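Local coordinates for penicillin binding protein 2X (Streptococcus thermophilus, PDB 5U47) that probably cross-links the peptides of adjacent glycan strands as a septal cell-wall transpeptidase, and binds penicillin, at residues Ile672-Gly678 with Lys699-Leu705; Glu640-Ile644 with Gly657-Asn662; Lys505-Val511 with Glu525-Ser529; Thr241-Ser247 with Thr546-Thr552. The protein carries 1 engineered substitution. Residue numbers count along the deposited sequence, not the author numbering.

Contact 1: Ile672-Gly678 with Lys699-Leu705; sequences IKITYKG and KKITITL
This is a parallel pairing of neighbouring strands in the three-stranded sheet of the C-terminal PASTA domain: the edge strand 673-677 lies against the central strand 700-706. The short axes approach to 4.7 Å, 27° from parallel. Both strands keep extended angles, phi -86° to -141° and psi 119° to 143°. The register runs K673-K700, I674-I701, T675-T702, Y676-I703 and K677-T704. The odd residues of the first strand carry the ladder: K673 N to K699 O 2.8 Å, I701 N to K673 O 3.1 Å, T675 N to I701 O 2.9 Å, I703 N to T675 O 2.9 Å, K677 N to I703 O 2.9 Å and L705 N to K677 O 2.7 Å. I674, Y676, I701 and I703 share one face, where I674, chi1 and chi2 both m, brings CD1 to I701 CB at 3.8 Å and Y676, chi1 m, brings CD1 to L705 CD1 at 3.9 Å; helix 660-670 packs on I674 and Y676. Lysines and threonines occupy the other face, where a water joins K677 NZ (2.9 Å) to T704 OG1 (2.6 Å). G678, at phi 115°, ends the pairing. A helix packed on a three-stranded sheet, its first and last strands parallel, is the PASTA fold.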
loop_
_atom_site.group_PDB
_atom_site.type_symbol
_atom_site.label_atom_id
_atom_site.label_comp_id
_atom_site.label_asym_id
_atom_site.label_seq_id
_atom_site.Cartn_x
_atom_site.Cartn_y
_atom_site.Cartn_z
ATOM N N ILE A 672 7.217 -32.117 17.572
ATOM C CA ILE A 672 6.530 -32.925 16.577
ATOM C C ILE A 672 7.582 -33.622 15.731
ATOM O O ILE A 672 8.574 -33.012 15.351
ATOM C CB ILE A 672 5.632 -32.041 15.694
ATOM C CG1 ILE A 672 4.537 -31.408 16.556
ATOM C CG2 ILE A 672 5.042 -32.844 14.539
ATOM C CD1 ILE A 672 3.720 -30.369 15.826
ATOM N N LYS A 673 7.359 -34.899 15.449
ATOM C CA LYS A 673 8.264 -35.707 14.625
ATOM C C LYS A 673 7.921 -35.517 13.152
ATOM O O LYS A 673 6.814 -35.843 12.729
ATOM C CB LYS A 673 8.101 -37.182 14.999
ATOM C CG LYS A 673 8.811 -38.196 14.118
ATOM C CD LYS A 673 10.295 -38.311 14.409
ATOM C CE LYS A 673 10.922 -39.447 13.603
ATOM N NZ LYS A 673 10.938 -39.155 12.138
ATOM N N ILE A 674 8.876 -35.024 12.369
ATOM C CA ILE A 674 8.656 -34.791 10.941
ATOM C C ILE A 674 9.363 -35.824 10.082
ATOM O O ILE A 674 10.516 -36.139 10.311
ATOM C CB ILE A 674 9.158 -33.388 10.482
ATOM C CG1 ILE A 674 8.495 -32.261 11.281
ATOM C CG2 ILE A 674 8.882 -33.191 8.989
ATOM C CD1 ILE A 674 7.001 -32.152 11.069
ATOM N N THR A 675 8.647 -36.342 9.095
ATOM C CA THR A 675 9.194 -37.243 8.096
ATOM C C THR A 675 9.217 -36.450 6.797
ATOM O O THR A 675 8.183 -35.895 6.408
ATOM C CB THR A 675 8.295 -38.487 7.945
ATOM O OG1 THR A 675 8.322 -39.225 9.166
ATOM C CG2 THR A 675 8.775 -39.381 6.816
ATOM N N TYR A 676 10.373 -36.351 6.143
ATOM C CA TYR A 676 10.469 -35.582 4.898
ATOM C C TYR A 676 10.472 -36.431 3.653
ATOM O O TYR A 676 11.025 -37.523 3.635
ATOM C CB TYR A 676 11.741 -34.707 4.873
ATOM C CG TYR A 676 11.762 -33.668 5.962
ATOM C CD1 TYR A 676 11.080 -32.454 5.810
ATOM C CD2 TYR A 676 12.445 -33.899 7.150
ATOM C CE1 TYR A 676 11.086 -31.502 6.818
ATOM C CE2 TYR A 676 12.456 -32.956 8.165
ATOM C CZ TYR A 676 11.788 -31.757 7.994
ATOM O OH TYR A 676 11.795 -30.833 9.011
ATOM N N LYS A 677 9.818 -35.912 2.620
ATOM C CA LYS A 677 9.861 -36.476 1.283
ATOM C C LYS A 677 10.409 -35.343 0.409
ATOM O O LYS A 677 9.821 -34.271 0.373
ATOM C CB LYS A 677 8.476 -36.838 0.752
ATOM C CG LYS A 677 7.774 -38.006 1.414
ATOM C CD LYS A 677 6.377 -38.188 0.827
ATOM C CE LYS A 677 6.386 -38.524 -0.657
ATOM N NZ LYS A 677 5.002 -38.756 -1.152
ATOM N N GLY A 678 11.531 -35.560 -0.259
ATOM C CA GLY A 678 12.098 -34.539 -1.149
ATOM C C GLY A 678 13.434 -34.016 -0.677
ATOM O O GLY A 678 13.843 -34.269 0.458
ATOM N N LYS A 699 1.429 -35.536 16.592
ATOM C CA LYS A 699 2.728 -36.087 17.009
ATOM C C LYS A 699 3.674 -36.263 15.845
ATOM O O LYS A 699 4.894 -36.192 16.015
ATOM C CB LYS A 699 2.543 -37.470 17.648
ATOM C CG LYS A 699 1.453 -37.575 18.710
ATOM C CD LYS A 699 1.629 -36.573 19.842
ATOM C CE LYS A 699 0.578 -36.783 20.922
ATOM N NZ LYS A 699 0.735 -35.810 22.037
ATOM N N LYS A 700 3.099 -36.510 14.669
ATOM C CA LYS A 700 3.858 -36.780 13.460
ATOM C C LYS A 700 3.240 -36.116 12.237
ATOM O O LYS A 700 2.018 -36.045 12.112
ATOM C CB LYS A 700 3.860 -38.287 13.176
ATOM C CG LYS A 700 4.437 -39.161 14.273
ATOM C CD LYS A 700 4.370 -40.636 13.885
ATOM C CE LYS A 700 4.911 -41.520 14.989
ATOM N NZ LYS A 700 5.058 -42.926 14.516
ATOM N N ILE A 701 4.097 -35.640 11.338
ATOM C CA ILE A 701 3.640 -35.097 10.085
ATOM C C ILE A 701 4.608 -35.528 8.993
ATOM O O ILE A 701 5.827 -35.577 9.206
ATOM C CB ILE A 701 3.589 -33.558 10.073
ATOM C CG1 ILE A 701 2.817 -32.990 11.270
ATOM C CG2 ILE A 701 2.957 -33.073 8.779
ATOM C CD1 ILE A 701 2.917 -31.477 11.388
ATOM N N THR A 702 4.057 -35.872 7.839
ATOM C CA THR A 702 4.867 -36.136 6.665
ATOM C C THR A 702 4.807 -34.857 5.832
ATOM O O THR A 702 3.730 -34.413 5.410
ATOM C CB THR A 702 4.401 -37.347 5.846
ATOM O OG1 THR A 702 4.570 -38.525 6.625
ATOM C CG2 THR A 702 5.242 -37.492 4.576
ATOM N N ILE A 703 5.971 -34.260 5.632
ATOM C CA ILE A 703 6.102 -33.038 4.851
ATOM C C ILE A 703 6.803 -33.346 3.533
ATOM O O ILE A 703 7.909 -33.905 3.526
ATOM C CB ILE A 703 6.962 -32.033 5.622
ATOM C CG1 ILE A 703 6.193 -31.498 6.837
ATOM C CG2 ILE A 703 7.446 -30.891 4.728
ATOM C CD1 ILE A 703 5.016 -30.614 6.499
ATOM N N THR A 704 6.183 -32.929 2.436
ATOM C CA THR A 704 6.761 -33.063 1.118
ATOM C C THR A 704 7.426 -31.735 0.777
ATOM O O THR A 704 6.829 -30.662 0.953
ATOM C CB THR A 704 5.687 -33.412 0.077
ATOM O OG1 THR A 704 5.032 -34.621 0.474
ATOM C CG2 THR A 704 6.296 -33.606 -1.335
ATOM N N LEU A 705 8.664 -31.809 0.310
ATOM C CA LEU A 705 9.428 -30.632 -0.095
ATOM C C LEU A 705 9.593 -30.624 -1.622
ATOM O O LEU A 705 9.808 -31.663 -2.234
ATOM C CB LEU A 705 10.816 -30.637 0.553
ATOM C CG LEU A 705 10.872 -30.639 2.072
ATOM C CD1 LEU A 705 12.307 -30.853 2.530
ATOM C CD2 LEU A 705 10.292 -29.355 2.631
HETATM O O HOH W 1 3.943 -36.108 -1.409
#

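Contact 2: Glu640-Ile644 with Gly657-Asn662; sequences EQILI and GWTKKN
G657, with phi 84° and psi -5°, lies in the loop just ahead of helix 660-670, and its O accepts from Q641 NE2 at 3.1 Å. Q641 reaches it from strand 641-646 with chi1 and chi2 both t, its CA 7.4 Å from that of T659. The indole of W658 (chi1 -75°, chi2 26°) receives L643 in a CH-pi contact: L643 CD2 stands 4.2 Å from the centroid of the W658 six-membered ring, 9° off its normal. T659 is the N-cap; its N donates to Q641 OE1 at 2.8 Å, while its OG1 (chi1 p) accepts from N662 N at 3.3 Å. A water ties K661 NZ (3.1 Å) to N662 OD1 (2.7 Å). In the first helical turn N662, chi1 m, sends ND2 to Q641 O and Q641 OE1, each at 2.9 Å. The Q641 amide donates once and accepts twice, so one side chain from the first PASTA domain grips the helix start of the second, joining the repeats through directional bonds beside an apolar L643-W658 contact.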
loop_
_atom_site.group_PDB
_atom_site.type_symbol
_atom_site.label_atom_id
_atom_site.label_comp_id
_atom_site.label_asym_id
_atom_site.label_seq_id
_atom_site.Cartn_x
_atom_site.Cartn_y
_atom_site.Cartn_z
ATOM N N GLU A 640 14.458 -13.367 3.317
ATOM C CA GLU A 640 14.614 -14.517 4.163
ATOM C C GLU A 640 13.311 -14.736 4.977
ATOM O O GLU A 640 12.711 -13.806 5.481
ATOM C CB GLU A 640 15.831 -14.353 5.072
ATOM C CG GLU A 640 16.047 -15.509 6.029
ATOM C CD GLU A 640 17.379 -15.433 6.757
ATOM O OE1 GLU A 640 18.273 -14.678 6.309
ATOM O OE2 GLU A 640 17.526 -16.141 7.764
ATOM N N GLN A 641 12.896 -15.993 5.054
ATOM C CA GLN A 641 11.693 -16.379 5.754
ATOM C C GLN A 641 12.047 -16.741 7.188
ATOM O O GLN A 641 12.914 -17.573 7.419
ATOM C CB GLN A 641 11.090 -17.585 5.059
ATOM C CG GLN A 641 9.733 -18.035 5.573
ATOM C CD GLN A 641 9.353 -19.360 4.941
ATOM O OE1 GLN A 641 9.830 -20.416 5.366
ATOM N NE2 GLN A 641 8.526 -19.308 3.891
ATOM N N ILE A 642 11.361 -16.134 8.148
ATOM C CA ILE A 642 11.612 -16.416 9.553
ATOM C C ILE A 642 10.301 -16.702 10.272
ATOM O O ILE A 642 9.224 -16.305 9.798
ATOM C CB ILE A 642 12.362 -15.256 10.256
ATOM C CG1 ILE A 642 11.472 -14.018 10.399
ATOM C CG2 ILE A 642 13.673 -14.951 9.523
ATOM C CD1 ILE A 642 12.015 -13.001 11.375
ATOM N N LEU A 643 10.397 -17.387 11.409
ATOM C CA LEU A 643 9.224 -17.701 12.222
ATOM C C LEU A 643 9.176 -16.822 13.463
ATOM O O LEU A 643 10.196 -16.625 14.117
ATOM C CB LEU A 643 9.256 -19.133 12.698
ATOM C CG LEU A 643 9.315 -20.261 11.685
ATOM C CD1 LEU A 643 9.368 -21.580 12.448
ATOM C CD2 LEU A 643 8.121 -20.205 10.740
ATOM N N ILE A 644 7.992 -16.308 13.769
ATOM C CA ILE A 644 7.726 -15.528 14.977
ATOM C C ILE A 644 6.635 -16.319 15.686
ATOM O O ILE A 644 5.490 -16.371 15.214
ATOM C CB ILE A 644 7.233 -14.102 14.663
ATOM C CG1 ILE A 644 8.307 -13.295 13.935
ATOM C CG2 ILE A 644 6.836 -13.359 15.937
ATOM C CD1 ILE A 644 7.794 -11.963 13.411
ATOM N N GLY A 657 4.998 -23.600 1.317
ATOM C CA GLY A 657 6.056 -22.622 1.043
ATOM C C GLY A 657 7.107 -22.423 2.139
ATOM O O GLY A 657 8.062 -21.682 1.940
ATOM N N TRP A 658 6.938 -23.058 3.295
ATOM C CA TRP A 658 7.950 -22.972 4.358
ATOM C C TRP A 658 9.272 -23.614 3.947
ATOM O O TRP A 658 9.286 -24.671 3.300
ATOM C CB TRP A 658 7.487 -23.690 5.633
ATOM C CG TRP A 658 6.464 -22.984 6.446
ATOM C CD1 TRP A 658 5.551 -22.077 6.014
ATOM C CD2 TRP A 658 6.169 -23.220 7.824
ATOM N NE1 TRP A 658 4.740 -21.694 7.045
ATOM C CE2 TRP A 658 5.101 -22.377 8.172
ATOM C CE3 TRP A 658 6.737 -24.033 8.811
ATOM C CZ2 TRP A 658 4.556 -22.344 9.467
ATOM C CZ3 TRP A 658 6.198 -23.992 10.117
ATOM C CH2 TRP A 658 5.124 -23.157 10.422
ATOM N N THR A 659 10.382 -23.007 4.356
ATOM C CA THR A 659 11.674 -23.650 4.146
ATOM C C THR A 659 11.812 -24.830 5.108
ATOM O O THR A 659 11.143 -24.887 6.147
ATOM C CB THR A 659 12.858 -22.698 4.388
ATOM O OG1 THR A 659 12.821 -22.204 5.743
ATOM C CG2 THR A 659 12.824 -21.543 3.380
ATOM N N LYS A 660 12.671 -25.776 4.755
ATOM C CA LYS A 660 12.911 -26.936 5.617
ATOM C C LYS A 660 13.452 -26.482 6.982
ATOM O O LYS A 660 13.055 -27.000 8.018
ATOM C CB LYS A 660 13.882 -27.924 4.961
ATOM C CG LYS A 660 14.049 -29.195 5.781
ATOM C CD LYS A 660 14.926 -30.227 5.097
ATOM C CE LYS A 660 15.013 -31.490 5.950
ATOM N NZ LYS A 660 15.646 -32.624 5.225
ATOM N N LYS A 661 14.338 -25.491 6.973
ATOM C CA LYS A 661 14.880 -24.931 8.228
ATOM C C LYS A 661 13.748 -24.505 9.155
ATOM O O LYS A 661 13.773 -24.781 10.354
ATOM C CB LYS A 661 15.782 -23.722 7.927
ATOM C CG LYS A 661 16.405 -23.030 9.143
ATOM C CD LYS A 661 17.218 -21.815 8.682
ATOM C CE LYS A 661 17.915 -21.089 9.827
ATOM N NZ LYS A 661 16.974 -20.488 10.802
ATOM N N ASN A 662 12.748 -23.839 8.599
ATOM C CA ASN A 662 11.605 -23.403 9.399
ATOM C C ASN A 662 10.691 -24.549 9.857
ATOM O O ASN A 662 10.217 -24.539 10.985
ATOM C CB ASN A 662 10.884 -22.260 8.714
ATOM C CG ASN A 662 11.703 -20.981 8.753
ATOM O OD1 ASN A 662 12.530 -20.809 9.658
ATOM N ND2 ASN A 662 11.485 -20.075 7.783
HETATM O O HOH W 2 14.386 -18.904 10.167
HETATM O O HOH W 3 14.550 -20.180 5.994
#

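Contact 3: Lys505-Val511 with Glu525-Ser529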
loop_
_atom_site.group_PDB
_atom_site.type_symbol
_atom_site.label_atom_id
_atom_site.label_comp_id
_atom_site.label_asym_id
_atom_site.label_seq_id
_atom_site.Cartn_x
_atom_site.Cartn_y
_atom_site.Cartn_z
ATOM N N LYS A 505 -15.278 -11.335 -12.470
ATOM C CA LYS A 505 -16.418 -11.510 -11.565
ATOM C C LYS A 505 -16.808 -10.149 -11.052
ATOM O O LYS A 505 -15.975 -9.398 -10.543
ATOM C CB LYS A 505 -16.127 -12.442 -10.392
ATOM C CG LYS A 505 -17.363 -12.705 -9.503
ATOM C CD LYS A 505 -18.479 -13.456 -10.244
ATOM C CE LYS A 505 -19.734 -13.610 -9.405
ATOM N NZ LYS A 505 -20.583 -12.385 -9.411
ATOM N N SER A 506 -18.083 -9.843 -11.166
ATOM C CA SER A 506 -18.615 -8.591 -10.721
ATOM C C SER A 506 -19.158 -8.774 -9.351
ATOM O O SER A 506 -19.431 -9.897 -8.897
ATOM C CB SER A 506 -19.805 -8.175 -11.612
ATOM O OG SER A 506 -20.812 -9.186 -11.589
ATOM N N GLY A 507 -19.413 -7.652 -8.717
ATOM C CA GLY A 507 -20.030 -7.671 -7.441
ATOM C C GLY A 507 -20.883 -6.457 -7.151
ATOM O O GLY A 507 -20.665 -5.348 -7.666
ATOM N N THR A 508 -21.902 -6.700 -6.345
ATOM C CA THR A 508 -22.759 -5.669 -5.815
ATOM C C THR A 508 -22.761 -6.067 -4.359
ATOM O O THR A 508 -22.656 -7.270 -4.039
ATOM C CB THR A 508 -24.193 -5.702 -6.376
ATOM O OG1 THR A 508 -24.798 -6.969 -6.090
ATOM C CG2 THR A 508 -24.188 -5.468 -7.879
ATOM N N ALA A 509 -22.823 -5.081 -3.479
ATOM C CA ALA A 509 -22.872 -5.341 -2.067
ATOM C C ALA A 509 -23.803 -4.331 -1.449
ATOM O O ALA A 509 -23.814 -3.136 -1.813
ATOM C CB ALA A 509 -21.481 -5.268 -1.437
ATOM N N GLN A 510 -24.576 -4.837 -0.505
ATOM C CA GLN A 510 -25.491 -4.027 0.247
ATOM C C GLN A 510 -24.597 -3.212 1.198
ATOM O O GLN A 510 -23.574 -3.724 1.687
ATOM C CB GLN A 510 -26.437 -4.951 1.034
ATOM C CG GLN A 510 -27.893 -4.568 0.960
ATOM C CD GLN A 510 -28.509 -4.882 -0.393
ATOM O OE1 GLN A 510 -27.880 -5.520 -1.249
ATOM N NE2 GLN A 510 -29.758 -4.449 -0.589
ATOM N N VAL A 511 -24.941 -1.951 1.423
ATOM C CA VAL A 511 -24.161 -1.091 2.304
ATOM C C VAL A 511 -24.923 -0.812 3.600
ATOM O O VAL A 511 -26.109 -0.495 3.543
ATOM C CB VAL A 511 -23.801 0.245 1.631
ATOM C CG1 VAL A 511 -23.069 1.165 2.607
ATOM C CG2 VAL A 511 -22.940 -0.004 0.400
ATOM N N GLU A 525 -27.675 2.345 -4.095
ATOM C CA GLU A 525 -27.024 2.647 -2.824
ATOM C C GLU A 525 -26.317 1.335 -2.418
ATOM O O GLU A 525 -26.656 0.652 -1.446
ATOM C CB GLU A 525 -28.056 3.166 -1.819
ATOM C CG GLU A 525 -27.541 4.315 -0.954
ATOM C CD GLU A 525 -28.668 5.139 -0.355
ATOM O OE1 GLU A 525 -28.510 6.378 -0.270
ATOM O OE2 GLU A 525 -29.721 4.555 0.004
ATOM N N THR A 526 -25.316 1.014 -3.225
ATOM C CA THR A 526 -24.561 -0.218 -3.128
ATOM C C THR A 526 -23.098 0.008 -3.401
ATOM O O THR A 526 -22.698 1.084 -3.860
ATOM C CB THR A 526 -25.023 -1.196 -4.242
ATOM O OG1 THR A 526 -24.977 -0.514 -5.516
ATOM C CG2 THR A 526 -26.437 -1.712 -3.979
ATOM N N LEU A 527 -22.311 -1.013 -3.094
ATOM C CA LEU A 527 -20.907 -1.028 -3.391
ATOM C C LEU A 527 -20.811 -1.923 -4.604
ATOM O O LEU A 527 -21.197 -3.096 -4.535
ATOM C CB LEU A 527 -20.100 -1.635 -2.252
ATOM C CG LEU A 527 -18.616 -1.766 -2.597
ATOM C CD1 LEU A 527 -17.934 -0.406 -2.681
ATOM C CD2 LEU A 527 -17.917 -2.622 -1.570
ATOM N N ASN A 528 -20.349 -1.361 -5.719
ATOM C CA ASN A 528 -20.173 -2.114 -6.963
ATOM C C ASN A 528 -18.702 -2.387 -7.223
ATOM O O ASN A 528 -17.864 -1.511 -7.021
ATOM C CB ASN A 528 -20.783 -1.330 -8.130
ATOM C CG ASN A 528 -22.288 -1.126 -7.971
ATOM O OD1 ASN A 528 -22.934 -1.800 -7.189
ATOM N ND2 ASN A 528 -22.839 -0.220 -8.736
ATOM N N SER A 529 -18.383 -3.588 -7.682
ATOM C CA SER A 529 -16.989 -3.950 -7.877
ATOM C C SER A 529 -16.771 -4.982 -8.947
ATOM O O SER A 529 -17.712 -5.618 -9.421
ATOM C CB SER A 529 -16.383 -4.435 -6.551
ATOM O OG SER A 529 -16.971 -5.641 -6.079
HETATM O O HOH W 4 -27.376 -1.229 0.435
#
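K505, S506 and G507 match the K(T/S)G motif on the active-site edge strand of penicillin-binding transpeptidases; here strand 503-510 is an edge strand of the five-stranded sheet and pairs antiparallel with strand 526-534 (166° between short axes, 4.6 Å apart). K505 NZ bonds S506 O at 2.8 Å and also S354 OG, consistent with a place in the catalytic cleft. S506 turns its hydroxyl to T484 outside the pair, while its CA approaches S529 O at 3.4 Å. G507 makes a hydrogen-bonded pair with S529: G507 N to S529 O 2.7 Å, S529 N to G507 O 2.9 Å. A CB here would clash with S529 OG, 3.0 Å away. T508 faces N528 in a non-hydrogen-bonded pair, CA to CA 4.5 Å. A509 pairs with L527 through L527 N to A509 O (2.9 Å) and, weakly, A509 N to L527 O (2.8 Å). At V511 a water takes over, 2.7 Å from V511 N and 2.8 Å from E525 O, and V511 CG2 rests 4.2 Å from L527 CB.

Contact 4: Thr241-Ser247 with Thr546-Thr552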
loop_
_atom_site.group_PDB
_atom_site.type_symbol
_atom_site.label_atom_id
_atom_site.label_comp_id
_atom_site.label_asym_id
_atom_site.label_seq_id
_atom_site.Cartn_x
_atom_site.Cartn_y
_atom_site.Cartn_z
ATOM N N THR A 241 -19.935 7.669 -13.041
ATOM C CA THR A 241 -20.669 7.083 -11.906
ATOM C C THR A 241 -21.156 8.087 -10.860
ATOM O O THR A 241 -22.242 7.916 -10.294
ATOM C CB THR A 241 -19.801 6.038 -11.163
ATOM O OG1 THR A 241 -18.611 6.657 -10.658
ATOM C CG2 THR A 241 -19.410 4.904 -12.073
ATOM N N LYS A 242 -20.363 9.134 -10.630
ATOM C CA LYS A 242 -20.609 10.113 -9.554
ATOM C C LYS A 242 -20.781 9.397 -8.201
ATOM O O LYS A 242 -21.703 9.698 -7.429
ATOM C CB LYS A 242 -21.818 11.028 -9.807
ATOM C CG LYS A 242 -21.780 11.893 -11.058
ATOM C CD LYS A 242 -22.393 11.186 -12.257
ATOM C CE LYS A 242 -22.629 12.182 -13.377
ATOM N NZ LYS A 242 -23.126 11.499 -14.597
ATOM N N GLY A 243 -19.908 8.424 -7.940
ATOM C CA GLY A 243 -19.934 7.700 -6.679
ATOM C C GLY A 243 -19.317 8.557 -5.589
ATOM O O GLY A 243 -18.572 9.510 -5.880
ATOM N N ILE A 244 -19.620 8.218 -4.338
ATOM C CA ILE A 244 -19.060 8.935 -3.198
ATOM C C ILE A 244 -17.588 8.578 -3.000
ATOM O O ILE A 244 -16.836 9.366 -2.464
ATOM C CB ILE A 244 -19.887 8.755 -1.911
ATOM C CG1 ILE A 244 -19.828 7.323 -1.379
ATOM C CG2 ILE A 244 -21.340 9.164 -2.184
ATOM C CD1 ILE A 244 -20.492 7.167 -0.021
ATOM N N ASN A 245 -17.193 7.378 -3.425
ATOM C CA ASN A 245 -15.782 6.979 -3.381
ATOM C C ASN A 245 -15.533 5.851 -4.364
ATOM O O ASN A 245 -16.469 5.271 -4.904
ATOM C CB ASN A 245 -15.297 6.642 -1.950
ATOM C CG ASN A 245 -15.889 5.372 -1.398
ATOM O OD1 ASN A 245 -15.749 4.305 -1.990
ATOM N ND2 ASN A 245 -16.530 5.473 -0.227
ATOM N N ALA A 246 -14.268 5.583 -4.650
ATOM C CA ALA A 246 -13.926 4.507 -5.559
ATOM C C ALA A 246 -12.468 4.147 -5.366
ATOM O O ALA A 246 -11.699 4.931 -4.788
ATOM C CB ALA A 246 -14.189 4.916 -7.011
ATOM N N SER A 247 -12.094 2.957 -5.846
ATOM C CA SER A 247 -10.727 2.508 -5.774
ATOM C C SER A 247 -10.432 1.618 -6.970
ATOM O O SER A 247 -11.333 1.033 -7.554
ATOM C CB SER A 247 -10.481 1.736 -4.489
ATOM O OG SER A 247 -11.205 0.523 -4.520
ATOM N N THR A 546 -13.607 -0.761 -7.355
ATOM C CA THR A 546 -14.792 -0.586 -6.531
ATOM C C THR A 546 -15.296 0.856 -6.659
ATOM O O THR A 546 -14.526 1.759 -6.925
ATOM C CB THR A 546 -14.533 -0.847 -5.021
ATOM O OG1 THR A 546 -13.828 0.263 -4.435
ATOM C CG2 THR A 546 -13.741 -2.159 -4.786
ATOM N N VAL A 547 -16.600 1.033 -6.500
ATOM C CA VAL A 547 -17.248 2.330 -6.470
ATOM C C VAL A 547 -18.435 2.195 -5.509
ATOM O O VAL A 547 -19.243 1.252 -5.621
ATOM C CB VAL A 547 -17.698 2.836 -7.870
ATOM C CG1 VAL A 547 -18.654 1.874 -8.537
ATOM C CG2 VAL A 547 -18.331 4.221 -7.759
ATOM N N GLN A 548 -18.514 3.111 -4.545
ATOM C CA GLN A 548 -19.570 3.109 -3.566
ATOM C C GLN A 548 -20.627 4.158 -3.910
ATOM O O GLN A 548 -20.309 5.318 -4.209
ATOM C CB GLN A 548 -19.014 3.348 -2.154
ATOM C CG GLN A 548 -20.078 3.275 -1.062
ATOM C CD GLN A 548 -19.536 3.347 0.355
ATOM O OE1 GLN A 548 -18.353 3.199 0.584
ATOM N NE2 GLN A 548 -20.427 3.585 1.318
ATOM N N GLU A 549 -21.884 3.716 -3.857
ATOM C CA GLU A 549 -23.062 4.548 -4.083
ATOM C C GLU A 549 -22.993 5.435 -5.324
ATOM O O GLU A 549 -23.077 6.657 -5.231
ATOM C CB GLU A 549 -23.362 5.367 -2.831
ATOM C CG GLU A 549 -23.655 4.500 -1.618
ATOM C CD GLU A 549 -23.710 5.282 -0.317
ATOM O OE1 GLU A 549 -24.378 6.328 -0.279
ATOM O OE2 GLU A 549 -23.098 4.830 0.680
ATOM N N PRO A 550 -22.837 4.812 -6.500
ATOM C CA PRO A 550 -22.849 5.567 -7.734
ATOM C C PRO A 550 -24.243 6.168 -7.988
ATOM O O PRO A 550 -25.236 5.453 -7.860
ATOM C CB PRO A 550 -22.529 4.512 -8.790
ATOM C CG PRO A 550 -23.018 3.230 -8.206
ATOM C CD PRO A 550 -22.745 3.356 -6.738
ATOM N N LYS A 551 -24.312 7.470 -8.284
ATOM C CA LYS A 551 -25.588 8.118 -8.627
ATOM C C LYS A 551 -26.179 7.484 -9.874
ATOM O O LYS A 551 -27.389 7.291 -9.954
ATOM C CB LYS A 551 -25.435 9.617 -8.920
ATOM C CG LYS A 551 -25.736 10.571 -7.778
ATOM C CD LYS A 551 -24.720 10.515 -6.670
ATOM C CE LYS A 551 -25.048 11.539 -5.594
ATOM N NZ LYS A 551 -24.130 11.428 -4.426
ATOM N N THR A 552 -25.309 7.210 -10.846
ATOM C CA THR A 552 -25.673 6.611 -12.124
ATOM C C THR A 552 -24.870 5.333 -12.243
ATOM O O THR A 552 -23.650 5.354 -12.019
ATOM C CB THR A 552 -25.302 7.548 -13.304
ATOM O OG1 THR A 552 -25.804 8.863 -13.061
ATOM C CG2 THR A 552 -25.877 7.035 -14.625
HETATM O O HOH W 5 -14.933 1.840 -2.617
#
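Polar groups are matched along most of this pairing, beginning at the hydrogen-bonded pair S247-T546: S247 N reaches T546 O and T546 N reaches S247 O, both at 2.9 Å. The two hydroxyls also bond, S247 OG to T546 OG1 at 2.6 Å, and a water bridges T546 OG1 (2.6 Å) to N245 OD1 (2.7 Å). The amide of N245 is used at both ends, since N245 ND2 donates to Q548 OE1 at 3.0 Å; Q548 NE2 gives to E549 OE2 at 3.0 Å, an oxygen that also has a salt bridge to K520. Q548 N donates to N245 O at 3.0 Å. These strands, 245-252 (following helix 224-241) and 541-548 (near the domain's end), run antiparallel at 173° between short axes, 4.6 Å apart, inside the five-stranded sheet of the transpeptidase domain. A246 and V547 bring their CA atoms to 4.1 Å in a non-hydrogen-bonded pair. I244 N, just before its strand, donates to O of Q548, last in the other, at 3.0 Å. G243 lies so close that a CB would clash with V547 CG2. T241 O, at the helix end, accepts from T552 N at 3.2 Å, whereas T241 OG1 bonds F237 O.

In the fold
From the N terminus, contact 4 opens first at 241-247 and closes some 300 residues later at 546-552, so most of the transpeptidase domain lies within its loop. Contact 3 is nested inside, its two segments separated by a 13-residue connection. Strands 526-534 and 541-548 are sheet neighbours, and T526 O to E549 N and N528 N to V547 O, each 2.8 Å, probably join the two contacts by hydrogen bonds. Contact 2 follows in series across the junction of the PASTA repeats, and contact 1 closes the last repeat. Helix 660-670 connects these two: K660 CE lies 3.7 Å from Y676 CE2. Centres of contacts 2 and 3 stand about 38 Å apart.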